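Local coordinates for cell division control protein 4 (Saccharomyces cerevisiae, PDB 3V7D) that recognises phosphorylated target proteins, such as the CDK inhibitor Sic1, for an SCF ubiquitin ligase that marks them for proteasomal degradation, at residues K215-G223 against L229-E237; Y314-R322 against L354-D362. The protein carries 1 engineered substitution. All coordinates share one frame; numbering follows the deposited sequence.

Interaction 1. Residues K215-G223 against L229-E237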
# COMPACT_ATOMS: atom_id res chain seq x y z
N LYS B 215 20.79 4.68 11.77
CA LYS B 215 22.15 4.96 11.29
C LYS B 215 22.83 3.70 10.79
O LYS B 215 23.97 3.42 11.17
CB LYS B 215 22.99 5.62 12.39
CG LYS B 215 22.42 6.92 12.92
CD LYS B 215 22.86 8.12 12.08
CE LYS B 215 22.45 9.45 12.71
NZ LYS B 215 21.10 9.89 12.25
N ASN B 216 22.14 2.94 9.95
CA ASN B 216 22.67 1.69 9.39
C ASN B 216 23.15 0.68 10.44
O ASN B 216 24.18 0.04 10.26
CB ASN B 216 23.79 1.96 8.37
CG ASN B 216 23.26 2.33 6.99
OD1 ASN B 216 22.93 1.46 6.19
ND2 ASN B 216 23.19 3.63 6.71
N ILE B 217 22.40 0.57 11.53
CA ILE B 217 22.67 -0.45 12.55
C ILE B 217 21.34 -0.98 13.09
O ILE B 217 20.49 -0.21 13.52
CB ILE B 217 23.50 0.10 13.74
CG1 ILE B 217 24.95 0.36 13.30
CG2 ILE B 217 23.43 -0.86 14.93
CD1 ILE B 217 25.48 1.70 13.71
N LYS B 218 21.15 -2.30 13.05
CA LYS B 218 19.91 -2.89 13.52
C LYS B 218 19.95 -3.18 15.02
O LYS B 218 20.93 -3.73 15.54
CB LYS B 218 19.56 -4.15 12.72
CG LYS B 218 19.28 -3.89 11.25
CD LYS B 218 18.55 -5.06 10.61
CE LYS B 218 18.24 -4.80 9.14
NZ LYS B 218 17.21 -5.74 8.61
N TYR B 219 18.88 -2.80 15.71
CA TYR B 219 18.74 -3.03 17.14
C TYR B 219 17.52 -3.91 17.43
O TYR B 219 16.50 -3.79 16.76
CB TYR B 219 18.59 -1.71 17.90
CG TYR B 219 19.77 -0.77 17.77
CD1 TYR B 219 19.86 0.12 16.71
CD2 TYR B 219 20.79 -0.76 18.72
CE1 TYR B 219 20.93 0.99 16.58
CE2 TYR B 219 21.86 0.11 18.61
CZ TYR B 219 21.93 0.98 17.54
OH TYR B 219 22.99 1.84 17.41
N ILE B 220 17.64 -4.77 18.43
CA ILE B 220 16.49 -5.53 18.90
C ILE B 220 15.93 -4.87 20.16
O ILE B 220 16.69 -4.50 21.05
CB ILE B 220 16.87 -6.98 19.24
CG1 ILE B 220 17.65 -7.61 18.09
CG2 ILE B 220 15.63 -7.79 19.57
CD1 ILE B 220 18.21 -8.98 18.43
N VAL B 221 14.61 -4.73 20.22
CA VAL B 221 13.95 -4.19 21.40
C VAL B 221 12.91 -5.20 21.88
O VAL B 221 12.01 -5.57 21.14
CB VAL B 221 13.23 -2.86 21.08
CG1 VAL B 221 12.74 -2.20 22.36
CG2 VAL B 221 14.16 -1.94 20.32
N THR B 222 13.05 -5.64 23.13
CA THR B 222 12.19 -6.70 23.65
C THR B 222 11.42 -6.28 24.90
O THR B 222 12.02 -5.89 25.90
CB THR B 222 13.01 -7.98 23.96
OG1 THR B 222 14.01 -7.68 24.94
CG2 THR B 222 13.67 -8.51 22.71
N GLY B 223 10.10 -6.38 24.83
CA GLY B 223 9.25 -6.10 25.97
C GLY B 223 8.96 -7.37 26.75
O GLY B 223 8.79 -8.44 26.17
N LEU B 229 11.86 -3.05 29.10
CA LEU B 229 12.29 -3.37 27.75
C LEU B 229 13.82 -3.43 27.71
O LEU B 229 14.49 -2.60 28.33
CB LEU B 229 11.79 -2.33 26.75
CG LEU B 229 10.29 -2.28 26.49
CD1 LEU B 229 9.62 -1.25 27.40
CD2 LEU B 229 10.03 -1.96 25.03
N HIS B 230 14.35 -4.42 27.01
CA HIS B 230 15.79 -4.52 26.82
C HIS B 230 16.14 -4.16 25.39
O HIS B 230 15.41 -4.49 24.46
CB HIS B 230 16.28 -5.93 27.14
CG HIS B 230 16.40 -6.22 28.60
ND1 HIS B 230 15.46 -5.82 29.53
CD2 HIS B 230 17.35 -6.89 29.30
CE1 HIS B 230 15.83 -6.22 30.73
NE2 HIS B 230 16.97 -6.87 30.62
N VAL B 231 17.26 -3.46 25.21
CA VAL B 231 17.72 -3.11 23.87
C VAL B 231 19.02 -3.85 23.55
O VAL B 231 19.94 -3.89 24.36
CB VAL B 231 17.90 -1.58 23.70
CG1 VAL B 231 18.33 -1.25 22.28
CG2 VAL B 231 16.61 -0.85 24.05
N TRP B 232 19.08 -4.46 22.36
CA TRP B 232 20.26 -5.21 21.95
C TRP B 232 20.62 -4.89 20.50
O TRP B 232 19.74 -4.63 19.68
CB TRP B 232 20.04 -6.72 22.07
CG TRP B 232 19.03 -7.16 23.09
CD1 TRP B 232 17.68 -7.02 23.01
CD2 TRP B 232 19.30 -7.86 24.30
NE1 TRP B 232 17.09 -7.57 24.13
CE2 TRP B 232 18.07 -8.10 24.93
CE3 TRP B 232 20.47 -8.31 24.93
CZ2 TRP B 232 17.96 -8.76 26.15
CZ3 TRP B 232 20.37 -8.96 26.14
CH2 TRP B 232 19.13 -9.18 26.74
N LYS B 233 21.91 -4.92 20.19
CA LYS B 233 22.36 -4.83 18.81
C LYS B 233 22.17 -6.19 18.14
O LYS B 233 22.43 -7.22 18.74
CB LYS B 233 23.82 -4.40 18.73
CG LYS B 233 24.06 -2.96 19.16
CD LYS B 233 25.52 -2.56 19.00
CE LYS B 233 26.40 -3.31 19.98
NZ LYS B 233 26.13 -2.92 21.39
N LEU B 234 21.68 -6.18 16.90
CA LEU B 234 21.56 -7.40 16.11
C LEU B 234 22.92 -7.76 15.53
O LEU B 234 23.49 -6.98 14.77
CB LEU B 234 20.54 -7.22 14.99
CG LEU B 234 20.32 -8.43 14.07
CD1 LEU B 234 19.61 -9.56 14.81
CD2 LEU B 234 19.53 -8.03 12.82
N PRO B 235 23.44 -8.94 15.89
CA PRO B 235 24.75 -9.42 15.43
C PRO B 235 24.86 -9.51 13.91
O PRO B 235 23.90 -9.89 13.23
CB PRO B 235 24.85 -10.81 16.05
CG PRO B 235 23.97 -10.74 17.26
CD PRO B 235 22.83 -9.87 16.86
N LYS B 236 26.03 -9.15 13.38
CA LYS B 236 26.28 -9.19 11.95
C LYS B 236 26.65 -10.59 11.46
O LYS B 236 27.03 -11.45 12.26
CB LYS B 236 27.39 -8.19 11.58
CG LYS B 236 28.18 -7.64 12.76
CD LYS B 236 29.20 -8.65 13.30
CE LYS B 236 29.92 -8.10 14.53
NZ LYS B 236 28.96 -7.80 15.63
N GLU B 237 26.53 -10.81 10.16
CA GLU B 237 26.84 -12.12 9.56
C GLU B 237 28.34 -12.36 9.45
O GLU B 237 29.14 -11.42 9.42
CB GLU B 237 26.17 -12.27 8.19
CG GLU B 237 24.65 -12.27 8.23
CD GLU B 237 24.04 -10.91 7.90
OE1 GLU B 237 24.81 -9.96 7.67
OE2 GLU B 237 22.80 -10.81 7.88
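Trp232 turns the edge of its indole to Thr222, and Trp232 NE1 meets Thr222 OG1 at 3.2 Å through an almost straight N-H (174°) lying in the ring plane. The two side chains cross at about a right angle. Thr222 stands its hydroxyl between its own backbone N and carbonyl carbon (chi1 60°), which leaves the CG2 methyl also close to the indole nitrogen. Threonine suits the place: its one hydroxyl accepts from Trp232 NE1 and also hydrogen-bonds with His202 NE2, beside an apolar methyl.

Further along the same indole edge, Trp232 CD1 lies 3.9 Å from Ile220 CB, the branched isoleucine passing the ring at a slant. Ile220 CD1 then reaches Leu234 CD1 at 3.9 Å. Leu234 runs alongside Lys218, laying Leu234 CD2 on the aliphatic Lys218 CD at 3.8 Å, while its backbone N bonds to Lys218 O. On the other face of the hairpin, Val221 CG1 packs 3.8 Å from Leu229 CD2. Tyr219 and Lys233 lie side by side there, with Lys233 CG 3.8 Å from Tyr219 CE2, and the lysine ammonium bonds to Pro260 O.

With a leucine at Trp232 the indole N-H is gone, and Thr222 OG1 would probably lose one of its two partners while a gap opened between Ile220 and the rings of Phe199 and Phe262.

The Trp-Thr-His chain belongs to the structural tetrad familiar from WD40 blades. It satisfies a buried hydroxyl, fixes its rotation, and pins both strands of this hairpin in the third repeat to the loop ahead of strand 206-213.

Interaction 2. Residues Y314-R322 against L354-D362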
# COMPACT_ATOMS: atom_id res chain seq x y z
N TYR B 314 -3.16 -3.02 24.80
CA TYR B 314 -2.93 -4.32 24.18
C TYR B 314 -2.16 -4.22 22.86
O TYR B 314 -1.51 -5.17 22.44
CB TYR B 314 -4.25 -5.06 23.97
CG TYR B 314 -4.64 -5.92 25.14
CD1 TYR B 314 -5.34 -5.40 26.21
CD2 TYR B 314 -4.28 -7.27 25.18
CE1 TYR B 314 -5.69 -6.20 27.29
CE2 TYR B 314 -4.62 -8.07 26.25
CZ TYR B 314 -5.33 -7.53 27.30
OH TYR B 314 -5.67 -8.33 28.37
N SER B 315 -2.22 -3.05 22.23
CA SER B 315 -1.59 -2.88 20.93
C SER B 315 -1.20 -1.43 20.68
O SER B 315 -1.96 -0.51 21.00
CB SER B 315 -2.54 -3.35 19.83
OG SER B 315 -1.95 -3.21 18.56
N THR B 316 -0.02 -1.24 20.11
CA THR B 316 0.37 0.10 19.67
C THR B 316 1.09 0.08 18.32
O THR B 316 1.79 -0.87 17.97
CB THR B 316 1.23 0.83 20.71
OG1 THR B 316 1.31 2.22 20.37
CG2 THR B 316 2.64 0.24 20.76
N ILE B 317 0.91 1.16 17.57
CA ILE B 317 1.64 1.35 16.33
C ILE B 317 2.33 2.71 16.36
O ILE B 317 1.71 3.72 16.69
CB ILE B 317 0.72 1.28 15.11
CG1 ILE B 317 0.21 -0.16 14.92
CG2 ILE B 317 1.45 1.75 13.85
CD1 ILE B 317 -0.65 -0.33 13.69
N TYR B 318 3.61 2.73 16.03
CA TYR B 318 4.30 3.99 15.83
C TYR B 318 4.17 4.40 14.36
O TYR B 318 4.83 3.83 13.49
CB TYR B 318 5.78 3.88 16.23
CG TYR B 318 6.61 5.10 15.90
CD1 TYR B 318 6.10 6.38 16.06
CD2 TYR B 318 7.91 4.97 15.43
CE1 TYR B 318 6.85 7.50 15.76
CE2 TYR B 318 8.68 6.09 15.13
CZ TYR B 318 8.14 7.35 15.29
OH TYR B 318 8.89 8.46 14.99
N ASP B 319 3.31 5.38 14.10
CA ASP B 319 3.18 5.95 12.77
C ASP B 319 4.33 6.93 12.57
O ASP B 319 4.21 8.10 12.90
CB ASP B 319 1.84 6.67 12.64
CG ASP B 319 1.55 7.13 11.21
OD1 ASP B 319 2.46 7.07 10.36
OD2 ASP B 319 0.41 7.56 10.95
N HIS B 320 5.44 6.44 12.03
CA HIS B 320 6.64 7.26 11.86
C HIS B 320 6.51 8.24 10.70
O HIS B 320 7.14 9.30 10.69
CB HIS B 320 7.88 6.39 11.69
CG HIS B 320 7.82 5.49 10.50
ND1 HIS B 320 7.19 4.26 10.53
CD2 HIS B 320 8.29 5.63 9.24
CE1 HIS B 320 7.28 3.68 9.35
NE2 HIS B 320 7.95 4.49 8.54
N GLU B 321 5.70 7.89 9.71
CA GLU B 321 5.49 8.78 8.57
C GLU B 321 4.85 10.10 9.02
O GLU B 321 5.24 11.17 8.56
CB GLU B 321 4.62 8.11 7.50
CG GLU B 321 4.42 8.97 6.27
CD GLU B 321 3.38 8.40 5.32
OE1 GLU B 321 3.19 7.17 5.30
OE2 GLU B 321 2.74 9.20 4.60
N ARG B 322 3.88 10.01 9.92
CA ARG B 322 3.17 11.19 10.38
C ARG B 322 3.65 11.65 11.75
O ARG B 322 3.18 12.67 12.27
CB ARG B 322 1.67 10.93 10.42
CG ARG B 322 1.10 10.45 9.10
CD ARG B 322 -0.39 10.20 9.19
NE ARG B 322 -0.93 9.77 7.90
CZ ARG B 322 -0.87 8.52 7.46
NH1 ARG B 322 -0.29 7.58 8.19
NH2 ARG B 322 -1.38 8.22 6.27
N LEU B 354 -12.71 -5.02 24.36
CA LEU B 354 -11.25 -4.93 24.30
C LEU B 354 -10.77 -4.74 22.86
O LEU B 354 -11.06 -5.56 21.99
CB LEU B 354 -10.65 -6.22 24.87
CG LEU B 354 -9.16 -6.31 25.24
CD1 LEU B 354 -8.95 -7.50 26.16
CD2 LEU B 354 -8.27 -6.45 24.03
N VAL B 355 -10.04 -3.66 22.61
CA VAL B 355 -9.39 -3.48 21.31
C VAL B 355 -7.94 -3.95 21.40
O VAL B 355 -7.11 -3.28 22.01
CB VAL B 355 -9.43 -2.02 20.83
CG1 VAL B 355 -8.95 -1.93 19.38
CG2 VAL B 355 -10.83 -1.43 20.96
N GLY B 356 -7.64 -5.10 20.81
CA GLY B 356 -6.32 -5.69 20.93
C GLY B 356 -5.52 -5.81 19.64
O GLY B 356 -4.39 -6.29 19.66
N LEU B 357 -6.10 -5.38 18.53
CA LEU B 357 -5.43 -5.54 17.24
C LEU B 357 -5.46 -4.25 16.41
O LEU B 357 -6.52 -3.65 16.21
CB LEU B 357 -6.07 -6.69 16.44
CG LEU B 357 -6.01 -8.08 17.08
CD1 LEU B 357 -6.98 -9.04 16.40
CD2 LEU B 357 -4.59 -8.61 17.04
N LEU B 358 -4.30 -3.85 15.92
CA LEU B 358 -4.17 -2.64 15.11
C LEU B 358 -3.30 -2.91 13.90
O LEU B 358 -2.29 -3.61 14.00
CB LEU B 358 -3.52 -1.51 15.90
CG LEU B 358 -4.26 -0.90 17.09
CD1 LEU B 358 -3.36 0.14 17.76
CD2 LEU B 358 -5.57 -0.29 16.63
N ARG B 359 -3.68 -2.36 12.76
CA ARG B 359 -2.85 -2.39 11.57
C ARG B 359 -2.93 -1.05 10.86
O ARG B 359 -3.95 -0.37 10.91
CB ARG B 359 -3.29 -3.50 10.61
CG ARG B 359 -3.08 -4.91 11.14
CD ARG B 359 -1.73 -5.45 10.77
NE ARG B 359 -1.57 -6.83 11.21
CZ ARG B 359 -0.41 -7.47 11.23
NH1 ARG B 359 0.70 -6.84 10.83
NH2 ARG B 359 -0.34 -8.72 11.65
N LEU B 360 -1.84 -0.66 10.21
CA LEU B 360 -1.80 0.59 9.47
C LEU B 360 -1.35 0.32 8.04
O LEU B 360 -0.24 -0.15 7.82
CB LEU B 360 -0.86 1.59 10.15
CG LEU B 360 -0.76 3.00 9.56
CD1 LEU B 360 -2.13 3.68 9.56
CD2 LEU B 360 0.26 3.83 10.33
N SER B 361 -2.23 0.59 7.08
CA SER B 361 -1.85 0.58 5.68
C SER B 361 -1.68 2.03 5.25
O SER B 361 -1.90 2.94 6.05
CB SER B 361 -2.92 -0.10 4.82
OG SER B 361 -4.07 0.72 4.69
N ASP B 362 -1.30 2.25 4.00
CA ASP B 362 -1.08 3.60 3.49
C ASP B 362 -2.28 4.52 3.70
O ASP B 362 -2.11 5.70 4.01
CB ASP B 362 -0.69 3.58 2.01
CG ASP B 362 0.73 3.11 1.78
OD1 ASP B 362 1.60 3.37 2.65
OD2 ASP B 362 0.99 2.48 0.73
O HOH W 1 -0.17 4.91 6.72
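Tyr314 and Leu354 meet ring against methyls, their side chains crossing at about a right angle. Leu354 CD2 sits over one face of the phenol ring, 4.0 Å from the Tyr314 ring centroid and 19° off the normal, a CH-pi contact. Leu354 CD1 comes over the same face near the rim, 3.7 Å from Tyr314 CE1. Gly356 CA, bare of any side chain, comes to 3.7 Å from Tyr314 CB; a side chain there would crowd Leu354 CD2.

Aliphatic packing continues the seam. Ile317 is extended (chi2 -177°), which lays Ile317 CD1 against the backbone of strand 355-360, 3.7 Å from Arg359 CA and close to Leu358 CB. Leu358 also lies against Ser315, whose small side chain leaves room for the leucine branch. Leu360 CD2 rests on the Asp319 carboxylate, 3.7 Å from Asp319 CG.

The polar interactions gather at the far end. Arg322 NH1 forms a salt bridge with Asp319 OD2 at 2.8 Å, approaching on the syn side close to the carboxylate plane, while OD1 accepts from Arg322 N in an Asx motif. Held this way, the guanidinium turns its edge toward residues 354-362: Arg322 NH2 makes a weak bond, 3.5 Å, to Asp362 O, and NH1 donates to a water that in turn donates to Ser361 O. Arginine suits the place because its in-plane N-H groups serve Asp319 OD2, the water and, weakly, Asp362 O.

Strands 314-319 and 355-360 begin the blades of the fifth and sixth WD repeats and run roughly parallel, 24° apart. Leu358 also packs on strand 324-329, where Tyr314 and Ser315 face Ala328 in a classic beta bulge. Beyond, Leu357 and Arg359 touch strand 396-401, while the bound peptide rests on Tyr314, Leu354 and Leu357.

How the interactions relate
Past the F-box and the helices that follow it, the chain enters the WD-repeat propeller and first meets interaction 1, which closes a tight hairpin: strand 218-224 turns back after a few residues into strand 229-233, all within the third repeat. Interaction 2 comes later and closes a wider loop of 31 residues, holding the other three strands of the same blade. The two lie in series, neither nested nor crossed. The centres of interactions 1 and 2 are about 21 Å apart, and the nearest atoms of interactions 1 and 2 are about 9 Å apart. One contact therefore binds neighbouring strands inside a blade; the other joins the first strands of two successive blades.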